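Local coordinates for Sensory/regulatory protein rpfC (Xanthomonas campestris pv. campestris, PDB 3M6M) that probably receives a phosphoryl group on its response regulator receiver domain, with a magnesium ion in the acidic pocket, as part of a sensory histidine kinase signalling through phosphotransfer, at residues D[22-25]-D[26-29]; D[63-66]-D[67-70]. All coordinates share one frame; numbering follows the deposited sequence.

Contact 1: D[22-25]-D[26-29]; sequences DHEA and NRMV. With MG (magnesium ion), chain T.
Arg27 folds back over the backbone of His23 and Glu24 at the start of helix 24-35, and this is the tightly packed side. With CG set beside its own backbone N (chi1 -61°) and the chain bent at chi3, Arg27 lays one guanidinium face over Glu24, whose CA lies 3.5 Å from Arg27 NH2. NH1 is held from beyond the turn, by a hydrogen bond to the carbonyl O of Asp21. His23 occupies the N-cap, where its O accepts a weak bond from Arg27 N; the two bonds that follow are shorter, Met28 N reaching Glu24 O at 3.1 Å and Val29 N reaching Ala25 O at 3.0 Å. Asn26 sends ND2 to within 3.6 Å of His23 CB and bonds Asp21 OD1.

The outer side is looser. Glu24 and Met28 run alongside each other on an exposed flank, Glu24 OE2 touching Met28 CE at 3.5 Å, while Glu24 OE1 stops 4.5 Å from Arg27 NH2, beyond a salt bridge. The side chain of Asp22 starts away from the helix and gives OD1 to magnesium at 2.5 Å. Bonds to Asp21, from Arg27 to its main-chain O and from Asn26 to OD1, thus fix the first turn against the loop carrying this metal ligand.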
ATOM      1  N   ASP D  22     -22.153 -36.886 -10.787  1.00 58.13           N
ATOM      2  CA  ASP D  22     -23.224 -36.727 -11.776  1.00 59.69           C
ATOM      3  C   ASP D  22     -23.469 -37.966 -12.645  1.00 61.23           C
ATOM      4  O   ASP D  22     -24.520 -38.082 -13.279  1.00 62.59           O
ATOM      5  CB  ASP D  22     -23.006 -35.474 -12.641  1.00 59.96           C
ATOM      6  CG  ASP D  22     -21.658 -35.461 -13.341  1.00 59.72           C
ATOM      7  OD1 ASP D  22     -20.619 -35.569 -12.657  1.00 58.95           O
ATOM      8  OD2 ASP D  22     -21.639 -35.320 -14.581  1.00 60.95           O
ATOM      9  N   HIS D  23     -22.506 -38.887 -12.665  1.00 61.24           N
ATOM     10  CA  HIS D  23     -22.644 -40.133 -13.421  1.00 62.96           C
ATOM     11  C   HIS D  23     -23.029 -41.311 -12.529  1.00 63.68           C
ATOM     12  O   HIS D  23     -22.478 -41.483 -11.438  1.00 62.76           O
ATOM     13  CB  HIS D  23     -21.370 -40.436 -14.215  1.00 62.88           C
ATOM     14  CG  HIS D  23     -21.186 -39.554 -15.410  1.00 63.18           C
ATOM     15  ND1 HIS D  23     -20.392 -38.427 -15.390  1.00 61.93           N
ATOM     16  CD2 HIS D  23     -21.710 -39.622 -16.657  1.00 64.51           C
ATOM     17  CE1 HIS D  23     -20.427 -37.844 -16.576  1.00 62.91           C
ATOM     18  NE2 HIS D  23     -21.220 -38.549 -17.362  1.00 64.49           N
ATOM     19  N   GLU D  24     -23.980 -42.111 -13.011  1.00 65.89           N
ATOM     20  CA  GLU D  24     -24.529 -43.249 -12.268  1.00 67.36           C
ATOM     21  C   GLU D  24     -23.479 -44.308 -11.928  1.00 67.56           C
ATOM     22  O   GLU D  24     -23.431 -44.796 -10.797  1.00 67.55           O
ATOM     23  CB  GLU D  24     -25.691 -43.880 -13.047  1.00 69.61           C
ATOM     24  CG  GLU D  24     -26.455 -44.969 -12.289  1.00 71.62           C
ATOM     25  CD  GLU D  24     -27.612 -45.548 -13.089  1.00 74.79           C
ATOM     26  OE1 GLU D  24     -28.526 -44.782 -13.466  1.00 75.60           O
ATOM     27  OE2 GLU D  24     -27.614 -46.776 -13.332  1.00 76.48           O
ATOM     28  N   ALA D  25     -22.642 -44.648 -12.906  1.00 68.25           N
ATOM     29  CA  ALA D  25     -21.599 -45.659 -12.731  1.00 68.96           C
ATOM     30  C   ALA D  25     -20.623 -45.312 -11.600  1.00 67.74           C
ATOM     31  O   ALA D  25     -20.276 -46.178 -10.791  1.00 68.27           O
ATOM     32  CB  ALA D  25     -20.850 -45.888 -14.041  1.00 69.53           C
ATOM     33  N   ASN D  26     -20.198 -44.050 -11.547  1.00 66.54           N
ATOM     34  CA  ASN D  26     -19.270 -43.573 -10.517  1.00 65.59           C
ATOM     35  C   ASN D  26     -19.836 -43.674  -9.101  1.00 65.75           C
ATOM     36  O   ASN D  26     -19.125 -44.052  -8.170  1.00 65.69           O
ATOM     37  CB  ASN D  26     -18.826 -42.136 -10.804  1.00 64.20           C
ATOM     38  CG  ASN D  26     -17.965 -42.021 -12.052  1.00 64.45           C
ATOM     39  OD1 ASN D  26     -17.175 -42.911 -12.365  1.00 64.93           O
ATOM     40  ND2 ASN D  26     -18.109 -40.911 -12.764  1.00 63.83           N
ATOM     41  N   ARG D  27     -21.114 -43.338  -8.950  1.00 66.40           N
ATOM     42  CA  ARG D  27     -21.804 -43.466  -7.665  1.00 67.22           C
ATOM     43  C   ARG D  27     -21.885 -44.928  -7.231  1.00 69.41           C
ATOM     44  O   ARG D  27     -21.740 -45.238  -6.047  1.00 69.79           O
ATOM     45  CB  ARG D  27     -23.214 -42.869  -7.735  1.00 67.43           C
ATOM     46  CG  ARG D  27     -23.267 -41.381  -8.062  1.00 65.87           C
ATOM     47  CD  ARG D  27     -24.652 -40.797  -7.799  1.00 65.81           C
ATOM     48  NE  ARG D  27     -25.704 -41.469  -8.563  1.00 67.24           N
ATOM     49  CZ  ARG D  27     -26.128 -41.095  -9.767  1.00 67.46           C
ATOM     50  NH1 ARG D  27     -25.597 -40.041 -10.373  1.00 66.17           N
ATOM     51  NH2 ARG D  27     -27.093 -41.779 -10.367  1.00 69.60           N
ATOM     52  N   MET D  28     -22.107 -45.815  -8.199  1.00 71.33           N
ATOM     53  CA  MET D  28     -22.249 -47.247  -7.936  1.00 74.02           C
ATOM     54  C   MET D  28     -20.955 -47.919  -7.480  1.00 74.50           C
ATOM     55  O   MET D  28     -20.972 -48.705  -6.531  1.00 75.90           O
ATOM     56  CB  MET D  28     -22.831 -47.971  -9.155  1.00 75.66           C
ATOM     57  CG  MET D  28     -24.327 -47.759  -9.339  1.00 77.19           C
ATOM     58  SD  MET D  28     -25.028 -48.760 -10.665  1.00 81.09           S
ATOM     59  CE  MET D  28     -26.781 -48.467 -10.411  1.00 82.21           C
ATOM     60  N   VAL D  29     -19.842 -47.605  -8.143  1.00 73.87           N
ATOM     61  CA  VAL D  29     -18.539 -48.178  -7.774  1.00 74.67           C
ATOM     62  C   VAL D  29     -18.049 -47.674  -6.413  1.00 74.20           C
ATOM     63  O   VAL D  29     -17.405 -48.414  -5.670  1.00 75.38           O
ATOM     64  CB  VAL D  29     -17.437 -47.987  -8.871  1.00 74.10           C
ATOM     65  CG1 VAL D  29     -17.800 -48.744 -10.147  1.00 75.52           C
ATOM     66  CG2 VAL D  29     -17.179 -46.513  -9.170  1.00 72.16           C
TER
HETATM   67 MG    MG T 591     -18.214 -35.663 -13.477  1.00 53.59          MG

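Contact 2: D[63-66]-D[67-70]; sequences IVDL and HMPG. With MG (magnesium ion), chain T.
The acidic pocket of a CheY-like receiver domain lies at the C-terminal edge of its parallel sheet, and here strand 61-65 runs into it and turns into the loop that supplies a second ligand. Asp65, at the strand's end, and His67, two residues on, both bind magnesium: Asp65 OD2 through the carboxylate and His67 O through the main chain, each 2.3 Å from the ion; Asp22 is the third protein ligand. The two oxygens stand 2.9 Å apart, Asp65 OD2 to His67 O, a closeness explained by the shared metal. Asp65 carries CG opposite its backbone N (chi1 177°), which sends the carboxylate out past the strand end; its other oxygen, OD1, makes a salt bridge to Lys119. Its place at the end of the central strand is consistent with Asp65 being the phosphoacceptor aspartate of this family.

Met68 doubles back against the strand end. A bend at chi3 (-65°) turns its methyl inward, CE resting 3.3 Å from Asp65 O and 3.8 Å from Val64 CG2, the Val64 and Met68 side chains crossing at a slant, while Met68 CG lies 3.5 Å from Asp65 OD2. Leu66 points another way, into the hydrophobic layer between strand 93-97 and helix 102-110. Its flank also supports the imidazole of His67: Leu66 CG sits over one ring face, 4.0 Å from the centroid and offset toward the rim, a CH-pi contact.

The His67 ring itself is exposed and takes no part in coordination. Because this ligand is a backbone oxygen, its position depends on the path of the loop rather than on the identity of the side chain. With one carboxylate oxygen on the metal and the other on a lysine, the rotation of the Asp65 carboxylate is held from two directions.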
ATOM      1  N   ILE D  63     -17.591 -37.128   0.048  1.00 47.59           N
ATOM      2  CA  ILE D  63     -16.798 -37.354  -1.157  1.00 46.87           C
ATOM      3  C   ILE D  63     -17.506 -36.716  -2.347  1.00 45.93           C
ATOM      4  O   ILE D  63     -18.601 -37.137  -2.724  1.00 46.27           O
ATOM      5  CB  ILE D  63     -16.565 -38.859  -1.438  1.00 47.95           C
ATOM      6  CG1 ILE D  63     -16.010 -39.567  -0.195  1.00 49.16           C
ATOM      7  CG2 ILE D  63     -15.628 -39.032  -2.632  1.00 47.48           C
ATOM      8  CD1 ILE D  63     -15.965 -41.085  -0.300  1.00 50.57           C
ATOM      9  N   VAL D  64     -16.875 -35.698  -2.927  1.00 44.98           N
ATOM     10  CA  VAL D  64     -17.473 -34.942  -4.026  1.00 44.31           C
ATOM     11  C   VAL D  64     -16.688 -35.077  -5.337  1.00 44.27           C
ATOM     12  O   VAL D  64     -15.456 -35.077  -5.342  1.00 44.37           O
ATOM     13  CB  VAL D  64     -17.677 -33.441  -3.645  1.00 43.93           C
ATOM     14  CG1 VAL D  64     -16.348 -32.683  -3.584  1.00 43.53           C
ATOM     15  CG2 VAL D  64     -18.647 -32.764  -4.606  1.00 44.02           C
ATOM     16  N   ASP D  65     -17.420 -35.211  -6.440  1.00 44.29           N
ATOM     17  CA  ASP D  65     -16.838 -35.173  -7.775  1.00 44.43           C
ATOM     18  C   ASP D  65     -16.585 -33.719  -8.144  1.00 44.20           C
ATOM     19  O   ASP D  65     -17.464 -32.868  -7.974  1.00 44.15           O
ATOM     20  CB  ASP D  65     -17.784 -35.831  -8.787  1.00 45.09           C
ATOM     21  CG  ASP D  65     -17.266 -35.769 -10.219  1.00 45.95           C
ATOM     22  OD1 ASP D  65     -16.036 -35.857 -10.435  1.00 46.57           O
ATOM     23  OD2 ASP D  65     -18.102 -35.646 -11.139  1.00 46.94           O
ATOM     24  N   LEU D  66     -15.384 -33.433  -8.641  1.00 44.29           N
ATOM     25  CA  LEU D  66     -15.012 -32.064  -8.988  1.00 44.47           C
ATOM     26  C   LEU D  66     -15.856 -31.502 -10.127  1.00 45.08           C
ATOM     27  O   LEU D  66     -16.404 -30.408 -10.005  1.00 45.13           O
ATOM     28  CB  LEU D  66     -13.519 -31.953  -9.315  1.00 45.03           C
ATOM     29  CG  LEU D  66     -12.957 -30.575  -9.700  1.00 45.85           C
ATOM     30  CD1 LEU D  66     -13.220 -29.507  -8.632  1.00 44.83           C
ATOM     31  CD2 LEU D  66     -11.468 -30.675 -10.002  1.00 46.54           C
ATOM     32  N   HIS D  67     -15.968 -32.248 -11.221  1.00 45.76           N
ATOM     33  CA  HIS D  67     -16.673 -31.744 -12.396  1.00 46.93           C
ATOM     34  C   HIS D  67     -18.087 -32.291 -12.546  1.00 46.86           C
ATOM     35  O   HIS D  67     -18.296 -33.439 -12.945  1.00 47.13           O
ATOM     36  CB  HIS D  67     -15.837 -31.932 -13.663  1.00 48.29           C
ATOM     37  CG  HIS D  67     -14.604 -31.084 -13.686  1.00 49.32           C
ATOM     38  ND1 HIS D  67     -13.339 -31.603 -13.509  1.00 49.80           N
ATOM     39  CD2 HIS D  67     -14.445 -29.748 -13.837  1.00 50.54           C
ATOM     40  CE1 HIS D  67     -12.453 -30.624 -13.567  1.00 50.99           C
ATOM     41  NE2 HIS D  67     -13.098 -29.488 -13.761  1.00 51.23           N
ATOM     42  N   MET D  68     -19.046 -31.440 -12.197  1.00 46.79           N
ATOM     43  CA  MET D  68     -20.470 -31.724 -12.336  1.00 47.31           C
ATOM     44  C   MET D  68     -21.124 -30.491 -12.953  1.00 48.56           C
ATOM     45  O   MET D  68     -20.665 -29.375 -12.714  1.00 48.59           O
ATOM     46  CB  MET D  68     -21.102 -32.020 -10.972  1.00 46.12           C
ATOM     47  CG  MET D  68     -20.522 -33.229 -10.239  1.00 45.37           C
ATOM     48  SD  MET D  68     -21.238 -33.520  -8.603  1.00 44.75           S
ATOM     49  CE  MET D  68     -20.692 -32.060  -7.719  1.00 43.57           C
ATOM     50  N   PRO D  69     -22.191 -30.684 -13.755  1.00 50.00           N
ATOM     51  CA  PRO D  69     -22.907 -29.540 -14.332  1.00 51.63           C
ATOM     52  C   PRO D  69     -23.672 -28.738 -13.279  1.00 51.20           C
ATOM     53  O   PRO D  69     -24.023 -29.278 -12.227  1.00 49.96           O
ATOM     54  CB  PRO D  69     -23.894 -30.195 -15.312  1.00 53.26           C
ATOM     55  CG  PRO D  69     -23.378 -31.587 -15.527  1.00 52.71           C
ATOM     56  CD  PRO D  69     -22.738 -31.966 -14.234  1.00 50.54           C
ATOM     57  N   GLY D  70     -23.923 -27.462 -13.569  1.00 52.56           N
ATOM     58  CA  GLY D  70     -24.661 -26.580 -12.664  1.00 52.66           C
ATOM     59  C   GLY D  70     -23.782 -26.024 -11.559  1.00 51.29           C
ATOM     60  O   GLY D  70     -23.330 -24.879 -11.631  1.00 52.09           O
TER
HETATM   61 MG    MG T 591     -18.214 -35.663 -13.477  1.00 53.59          MG

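One magnesium ion joins the two contacts, whose centres lie about 12 Å apart. The 22-25 segment of contact 1 supplies one carboxylate and contact 2 the other two protein ligands, so residues more than forty positions apart in sequence converge on a single cation. Around it Asp22 OD1 approaches Asp65 OD2 to 2.9 Å, a meeting of like charges that the metal presumably makes tolerable. Beside the ion the loops also touch directly: Asp22 OD1 lies 3.4 Å from Met68 CG, and Asp22 OD2 3.5 Å from Pro69 CD. Lys119, which pairs with Asp65, also touches Asn26 of contact 1, so that the helix start borders the lysine side of the pocket.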